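PDB 1NPE: nidogen from Mus musculus, which probably helps tie basement membranes together, its YWTD beta-propeller domain serving as a binding site for laminin. Local coordinates for residues E82-F94 against R125-Y137. Residues are numbered along the deposited sequence; the frame is centred on the assembly and turned at random.
Sequences EGIALDHLGRTIF and RGIVTDPVRGNLY
Arg125 grips Glu82 side-on at one end of two neighbouring propeller blades, whose innermost strands, 82-87 and 125-130, run parallel at 4°. Its NE lies 2.8 Å from Glu82 OE1 and its NH2 bonds the same oxygen; Glu82 OE2 is hydrogen-bonded to Ser98, a cadmium ligand, and Arg125 NH1 to the backbone of the partner protein's chain. The bend at chi3 (-81°) swings the guanidinium across; a leucine here would probably leave Glu82 OE1 without the two N-H groups that hold it. The Arg125 carbonyl takes a CA-H...O contact from Gly83, where any side chain would strike it. Branched Ile127 fills the seam, CD1 4.0 Å from Phe94 CB, while small Ala85 rests CB on the Ile127 and Val128 backbone and, with Gly83, suits strand axes 5.2 Å apart. Thr129 CG2 meets the Phe94 ring obliquely; its OG1 lies so close to Leu86 O (2.4 Å) that the bond's geometry is doubtful. Pro131, compact and apolar, sets CG 3.5 Å from His88 CD2. Leu136 lays CD1 over a Phe94 face, 4.2 Å from the centroid. Mainly side-chain packing thus holds the blades, with Glu82's buried charge answered near the partner protein.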
ATOM      1  N   GLU A  82       1.446   0.780  -4.909  1.00 14.18           N
ATOM      2  CA  GLU A  82       1.013   1.646  -3.822  1.00 13.72           C
ATOM      3  C   GLU A  82       1.763   2.950  -3.618  1.00 14.21           C
ATOM      4  O   GLU A  82       1.457   3.704  -2.696  1.00 15.48           O
ATOM      5  CB  GLU A  82       1.028   0.857  -2.523  1.00 15.30           C
ATOM      6  CG  GLU A  82       0.034  -0.279  -2.501  1.00 14.80           C
ATOM      7  CD  GLU A  82       0.195  -1.143  -1.290  1.00 12.51           C
ATOM      8  OE1 GLU A  82       0.536  -0.615  -0.214  1.00 16.51           O
ATOM      9  OE2 GLU A  82      -0.021  -2.358  -1.411  1.00 15.79           O
ATOM     10  N   GLY A  83       2.758   3.191  -4.457  1.00 13.37           N
ATOM     11  CA  GLY A  83       3.542   4.405  -4.369  1.00 13.46           C
ATOM     12  C   GLY A  83       4.108   4.664  -5.748  1.00 14.28           C
ATOM     13  O   GLY A  83       4.444   3.727  -6.461  1.00 15.15           O
ATOM     14  N   ILE A  84       4.174   5.927  -6.141  1.00 14.44           N
ATOM     15  CA  ILE A  84       4.701   6.290  -7.442  1.00 13.38           C
ATOM     16  C   ILE A  84       5.450   7.616  -7.337  1.00 15.00           C
ATOM     17  O   ILE A  84       4.996   8.539  -6.658  1.00 14.57           O
ATOM     18  CB  ILE A  84       3.569   6.340  -8.515  1.00 13.34           C
ATOM     19  CG1 ILE A  84       4.136   6.706  -9.887  1.00 11.08           C
ATOM     20  CG2 ILE A  84       2.456   7.312  -8.100  1.00 11.54           C
ATOM     21  CD1 ILE A  84       3.155   6.484 -11.032  1.00 10.78           C
ATOM     22  N   ALA A  85       6.638   7.661  -7.944  1.00 14.62           N
ATOM     23  CA  ALA A  85       7.494   8.847  -7.952  1.00 15.56           C
ATOM     24  C   ALA A  85       7.951   9.135  -9.379  1.00 16.01           C
ATOM     25  O   ALA A  85       7.997   8.235 -10.213  1.00 15.60           O
ATOM     26  CB  ALA A  85       8.693   8.642  -7.046  1.00 15.00           C
ATOM     27  N   LEU A  86       8.335  10.378  -9.650  1.00 17.03           N
ATOM     28  CA  LEU A  86       8.739  10.745 -10.997  1.00 18.14           C
ATOM     29  C   LEU A  86      10.125  11.355 -11.127  1.00 19.13           C
ATOM     30  O   LEU A  86      10.709  11.821 -10.165  1.00 18.77           O
ATOM     31  CB  LEU A  86       7.738  11.748 -11.570  1.00 19.48           C
ATOM     32  CG  LEU A  86       6.245  11.489 -11.384  1.00 19.75           C
ATOM     33  CD1 LEU A  86       5.511  12.777 -11.582  1.00 19.44           C
ATOM     34  CD2 LEU A  86       5.741  10.419 -12.344  1.00 21.88           C
ATOM     35  N   ASP A  87      10.642  11.304 -12.346  1.00 21.60           N
ATOM     36  CA  ASP A  87      11.916  11.911 -12.712  1.00 23.86           C
ATOM     37  C   ASP A  87      11.441  12.877 -13.785  1.00 24.09           C
ATOM     38  O   ASP A  87      11.251  12.486 -14.939  1.00 24.06           O
ATOM     39  CB  ASP A  87      12.873  10.883 -13.327  1.00 25.98           C
ATOM     40  CG  ASP A  87      14.169  11.514 -13.860  1.00 28.49           C
ATOM     41  OD1 ASP A  87      14.386  12.738 -13.703  1.00 30.01           O
ATOM     42  OD2 ASP A  87      14.981  10.772 -14.446  1.00 30.30           O
ATOM     43  N   HIS A  88      11.164  14.111 -13.380  1.00 24.31           N
ATOM     44  CA  HIS A  88      10.678  15.124 -14.308  1.00 25.60           C
ATOM     45  C   HIS A  88      11.724  15.558 -15.340  1.00 26.13           C
ATOM     46  O   HIS A  88      11.380  16.132 -16.373  1.00 26.18           O
ATOM     47  CB  HIS A  88      10.123  16.328 -13.540  1.00 25.95           C
ATOM     48  CG  HIS A  88      11.139  17.024 -12.691  1.00 27.79           C
ATOM     49  ND1 HIS A  88      11.707  18.228 -13.049  1.00 27.26           N
ATOM     50  CD2 HIS A  88      11.692  16.684 -11.503  1.00 26.33           C
ATOM     51  CE1 HIS A  88      12.567  18.600 -12.116  1.00 28.15           C
ATOM     52  NE2 HIS A  88      12.576  17.680 -11.168  1.00 28.43           N
ATOM     53  N   LEU A  89      12.991  15.259 -15.072  1.00 26.67           N
ATOM     54  CA  LEU A  89      14.078  15.603 -15.990  1.00 28.04           C
ATOM     55  C   LEU A  89      14.263  14.513 -17.036  1.00 28.83           C
ATOM     56  O   LEU A  89      14.172  14.776 -18.237  1.00 29.13           O
ATOM     57  CB  LEU A  89      15.382  15.818 -15.224  1.00 25.81           C
ATOM     58  CG  LEU A  89      15.353  17.012 -14.267  1.00 27.30           C
ATOM     59  CD1 LEU A  89      16.632  17.054 -13.451  1.00 22.29           C
ATOM     60  CD2 LEU A  89      15.146  18.318 -15.057  1.00 25.07           C
ATOM     61  N   GLY A  90      14.486  13.287 -16.564  1.00 29.49           N
ATOM     62  CA  GLY A  90      14.672  12.148 -17.448  1.00 28.72           C
ATOM     63  C   GLY A  90      13.383  11.636 -18.067  1.00 28.32           C
ATOM     64  O   GLY A  90      13.422  10.803 -18.975  1.00 29.06           O
ATOM     65  N   ARG A  91      12.245  12.122 -17.571  1.00 28.57           N
ATOM     66  CA  ARG A  91      10.920  11.737 -18.074  1.00 28.68           C
ATOM     67  C   ARG A  91      10.544  10.283 -17.771  1.00 27.69           C
ATOM     68  O   ARG A  91      10.144   9.542 -18.670  1.00 28.54           O
ATOM     69  CB  ARG A  91      10.828  11.975 -19.590  1.00 30.00           C
ATOM     70  CG  ARG A  91      11.105  13.398 -20.063  1.00 31.16           C
ATOM     71  CD  ARG A  91       9.892  14.306 -19.904  1.00 32.74           C
ATOM     72  NE  ARG A  91       9.762  14.822 -18.548  1.00 33.24           N
ATOM     73  CZ  ARG A  91       8.643  15.325 -18.036  1.00 32.31           C
ATOM     74  NH1 ARG A  91       7.527  15.388 -18.757  1.00 29.32           N
ATOM     75  NH2 ARG A  91       8.648  15.782 -16.795  1.00 32.59           N
ATOM     76  N   THR A  92      10.676   9.865 -16.513  1.00 26.49           N
ATOM     77  CA  THR A  92      10.329   8.496 -16.137  1.00 24.25           C
ATOM     78  C   THR A  92       9.564   8.408 -14.821  1.00 23.42           C
ATOM     79  O   THR A  92       9.546   9.352 -14.036  1.00 24.00           O
ATOM     80  CB  THR A  92      11.580   7.593 -16.034  1.00 24.45           C
ATOM     81  OG1 THR A  92      12.510   8.155 -15.099  1.00 24.33           O
ATOM     82  CG2 THR A  92      12.244   7.438 -17.383  1.00 23.06           C
ATOM     83  N   ILE A  93       8.915   7.271 -14.601  1.00 22.46           N
ATOM     84  CA  ILE A  93       8.163   7.024 -13.378  1.00 20.41           C
ATOM     85  C   ILE A  93       8.795   5.853 -12.619  1.00 20.33           C
ATOM     86  O   ILE A  93       9.529   5.046 -13.201  1.00 20.10           O
ATOM     87  CB  ILE A  93       6.678   6.682 -13.669  1.00 20.37           C
ATOM     88  CG1 ILE A  93       6.561   5.364 -14.436  1.00 21.77           C
ATOM     89  CG2 ILE A  93       6.033   7.781 -14.487  1.00 20.93           C
ATOM     90  CD1 ILE A  93       5.129   4.883 -14.592  1.00 22.09           C
ATOM     91  N   PHE A  94       8.541   5.798 -11.315  1.00 18.09           N
ATOM     92  CA  PHE A  94       9.037   4.734 -10.447  1.00 16.59           C
ATOM     93  C   PHE A  94       7.853   4.331  -9.578  1.00 15.97           C
ATOM     94  O   PHE A  94       7.036   5.180  -9.225  1.00 15.03           O
ATOM     95  CB  PHE A  94      10.136   5.238  -9.500  1.00 16.43           C
ATOM     96  CG  PHE A  94      11.412   5.652 -10.181  1.00 16.19           C
ATOM     97  CD1 PHE A  94      12.523   4.813 -10.171  1.00 15.23           C
ATOM     98  CD2 PHE A  94      11.531   6.912 -10.767  1.00 17.40           C
ATOM     99  CE1 PHE A  94      13.740   5.225 -10.731  1.00 15.66           C
ATOM    100  CE2 PHE A  94      12.739   7.331 -11.326  1.00 17.57           C
ATOM    101  CZ  PHE A  94      13.848   6.484 -11.305  1.00 16.38           C
ATOM    102  N   ARG A 125       6.218   0.580  -0.088  1.00 11.22           N
ATOM    103  CA  ARG A 125       5.039   1.414  -0.225  1.00 11.34           C
ATOM    104  C   ARG A 125       5.430   2.822  -0.636  1.00 11.40           C
ATOM    105  O   ARG A 125       5.344   3.160  -1.811  1.00 11.85           O
ATOM    106  CB  ARG A 125       4.214   1.391   1.076  1.00  9.99           C
ATOM    107  CG  ARG A 125       3.041   2.360   1.120  1.00 10.92           C
ATOM    108  CD  ARG A 125       2.134   2.065   2.302  1.00  9.99           C
ATOM    109  NE  ARG A 125       1.223   0.963   2.020  1.00 10.09           N
ATOM    110  CZ  ARG A 125       0.522   0.300   2.936  1.00 12.49           C
ATOM    111  NH1 ARG A 125       0.626   0.603   4.228  1.00  9.99           N
ATOM    112  NH2 ARG A 125      -0.354  -0.614   2.543  1.00 11.50           N
ATOM    113  N   GLY A 126       5.886   3.630   0.317  1.00 11.60           N
ATOM    114  CA  GLY A 126       6.280   4.987  -0.002  1.00 10.85           C
ATOM    115  C   GLY A 126       7.517   5.037  -0.877  1.00 10.76           C
ATOM    116  O   GLY A 126       8.430   4.232  -0.720  1.00 10.70           O
ATOM    117  N   ILE A 127       7.532   5.963  -1.827  1.00 10.92           N
ATOM    118  CA  ILE A 127       8.680   6.134  -2.713  1.00 11.56           C
ATOM    119  C   ILE A 127       8.724   7.555  -3.279  1.00 12.02           C
ATOM    120  O   ILE A 127       7.702   8.113  -3.677  1.00 11.90           O
ATOM    121  CB  ILE A 127       8.708   5.086  -3.856  1.00 11.10           C
ATOM    122  CG1 ILE A 127      10.022   5.200  -4.634  1.00 12.15           C
ATOM    123  CG2 ILE A 127       7.537   5.284  -4.800  1.00  9.99           C
ATOM    124  CD1 ILE A 127      10.202   4.130  -5.697  1.00 14.39           C
ATOM    125  N   VAL A 128       9.905   8.159  -3.241  1.00 13.38           N
ATOM    126  CA  VAL A 128      10.098   9.520  -3.741  1.00 15.12           C
ATOM    127  C   VAL A 128      11.430   9.653  -4.466  1.00 16.21           C
ATOM    128  O   VAL A 128      12.348   8.853  -4.261  1.00 16.86           O
ATOM    129  CB  VAL A 128      10.089  10.571  -2.595  1.00 14.53           C
ATOM    130  CG1 VAL A 128       8.703  10.688  -1.981  1.00 14.35           C
ATOM    131  CG2 VAL A 128      11.119  10.202  -1.523  1.00 11.04           C
ATOM    132  N   THR A 129      11.530  10.687  -5.292  1.00 17.64           N
ATOM    133  CA  THR A 129      12.746  10.967  -6.038  1.00 19.51           C
ATOM    134  C   THR A 129      13.270  12.353  -5.697  1.00 21.15           C
ATOM    135  O   THR A 129      12.564  13.180  -5.123  1.00 22.49           O
ATOM    136  CB  THR A 129      12.502  11.004  -7.558  1.00 18.97           C
ATOM    137  OG1 THR A 129      11.394  11.866  -7.834  1.00 20.46           O
ATOM    138  CG2 THR A 129      12.263   9.623  -8.129  1.00 17.18           C
ATOM    139  N   ASP A 130      14.520  12.581  -6.083  1.00 22.20           N
ATOM    140  CA  ASP A 130      15.213  13.860  -5.943  1.00 22.56           C
ATOM    141  C   ASP A 130      15.966  13.891  -7.274  1.00 20.65           C
ATOM    142  O   ASP A 130      17.167  13.650  -7.330  1.00 20.41           O
ATOM    143  CB  ASP A 130      16.196  13.842  -4.765  1.00 23.26           C
ATOM    144  CG  ASP A 130      16.927  15.176  -4.587  1.00 25.08           C
ATOM    145  OD1 ASP A 130      16.491  16.201  -5.157  1.00 23.40           O
ATOM    146  OD2 ASP A 130      17.939  15.196  -3.864  1.00 24.86           O
ATOM    147  N   PRO A 131      15.237  14.128  -8.375  1.00 20.75           N
ATOM    148  CA  PRO A 131      15.786  14.177  -9.733  1.00 23.16           C
ATOM    149  C   PRO A 131      17.057  14.973  -9.943  1.00 24.77           C
ATOM    150  O   PRO A 131      17.935  14.537 -10.688  1.00 26.04           O
ATOM    151  CB  PRO A 131      14.624  14.729 -10.548  1.00 23.38           C
ATOM    152  CG  PRO A 131      13.424  14.166  -9.814  1.00 22.99           C
ATOM    153  CD  PRO A 131      13.800  14.458  -8.388  1.00 20.49           C
ATOM    154  N   VAL A 132      17.179  16.115  -9.277  1.00 25.96           N
ATOM    155  CA  VAL A 132      18.368  16.942  -9.445  1.00 27.77           C
ATOM    156  C   VAL A 132      19.653  16.260  -8.946  1.00 27.50           C
ATOM    157  O   VAL A 132      20.693  16.348  -9.606  1.00 26.24           O
ATOM    158  CB  VAL A 132      18.187  18.351  -8.811  1.00 30.06           C
ATOM    159  CG1 VAL A 132      19.366  19.246  -9.169  1.00 29.94           C
ATOM    160  CG2 VAL A 132      16.887  18.996  -9.311  1.00 28.80           C
ATOM    161  N   ARG A 133      19.577  15.554  -7.815  1.00 26.94           N
ATOM    162  CA  ARG A 133      20.753  14.862  -7.271  1.00 26.36           C
ATOM    163  C   ARG A 133      20.835  13.376  -7.652  1.00 24.96           C
ATOM    164  O   ARG A 133      21.792  12.681  -7.275  1.00 22.11           O
ATOM    165  CB  ARG A 133      20.842  15.017  -5.743  1.00 30.38           C
ATOM    166  CG  ARG A 133      21.235  16.415  -5.252  1.00 33.69           C
ATOM    167  CD  ARG A 133      20.031  17.202  -4.747  1.00 38.03           C
ATOM    168  NE  ARG A 133      20.010  18.574  -5.255  1.00 45.22           N
ATOM    169  CZ  ARG A 133      18.904  19.249  -5.566  1.00 46.20           C
ATOM    170  NH1 ARG A 133      17.707  18.688  -5.423  1.00 46.08           N
ATOM    171  NH2 ARG A 133      18.995  20.491  -6.033  1.00 46.62           N
ATOM    172  N   GLY A 134      19.819  12.895  -8.375  1.00 22.63           N
ATOM    173  CA  GLY A 134      19.785  11.510  -8.821  1.00 20.41           C
ATOM    174  C   GLY A 134      19.559  10.436  -7.769  1.00 19.27           C
ATOM    175  O   GLY A 134      20.056   9.313  -7.904  1.00 17.30           O
ATOM    176  N   ASN A 135      18.781  10.752  -6.741  1.00 18.61           N
ATOM    177  CA  ASN A 135      18.510   9.779  -5.685  1.00 18.15           C
ATOM    178  C   ASN A 135      17.063   9.303  -5.555  1.00 16.76           C
ATOM    179  O   ASN A 135      16.115  10.062  -5.761  1.00 17.19           O
ATOM    180  CB  ASN A 135      19.016  10.303  -4.349  1.00 17.82           C
ATOM    181  CG  ASN A 135      20.522  10.362  -4.293  1.00 20.00           C
ATOM    182  OD1 ASN A 135      21.211   9.374  -4.576  1.00 21.37           O
ATOM    183  ND2 ASN A 135      21.049  11.522  -3.929  1.00 20.46           N
ATOM    184  N   LEU A 136      16.924   8.036  -5.174  1.00 16.40           N
ATOM    185  CA  LEU A 136      15.638   7.375  -4.987  1.00 14.66           C
ATOM    186  C   LEU A 136      15.542   6.918  -3.532  1.00 14.94           C
ATOM    187  O   LEU A 136      16.520   6.417  -2.974  1.00 16.08           O
ATOM    188  CB  LEU A 136      15.562   6.157  -5.915  1.00 13.95           C
ATOM    189  CG  LEU A 136      14.255   5.372  -6.024  1.00 15.65           C
ATOM    190  CD1 LEU A 136      13.128   6.270  -6.533  1.00 15.12           C
ATOM    191  CD2 LEU A 136      14.452   4.205  -6.964  1.00 15.96           C
ATOM    192  N   TYR A 137      14.365   7.084  -2.928  1.00 14.23           N
ATOM    193  CA  TYR A 137      14.132   6.692  -1.534  1.00 12.96           C
ATOM    194  C   TYR A 137      12.790   5.959  -1.391  1.00 12.51           C
ATOM    195  O   TYR A 137      11.797   6.340  -2.011  1.00 11.11           O
ATOM    196  CB  TYR A 137      14.095   7.931  -0.624  1.00 13.01           C
ATOM    197  CG  TYR A 137      15.291   8.864  -0.742  1.00 14.65           C
ATOM    198  CD1 TYR A 137      15.264   9.957  -1.610  1.00 14.12           C
ATOM    199  CD2 TYR A 137      16.435   8.669   0.034  1.00 14.32           C
ATOM    200  CE1 TYR A 137      16.347  10.832  -1.701  1.00 15.12           C
ATOM    201  CE2 TYR A 137      17.518   9.531  -0.048  1.00 15.69           C
ATOM    202  CZ  TYR A 137      17.470  10.612  -0.919  1.00 17.49           C
ATOM    203  OH  TYR A 137      18.553  11.460  -1.011  1.00 18.61           O
TER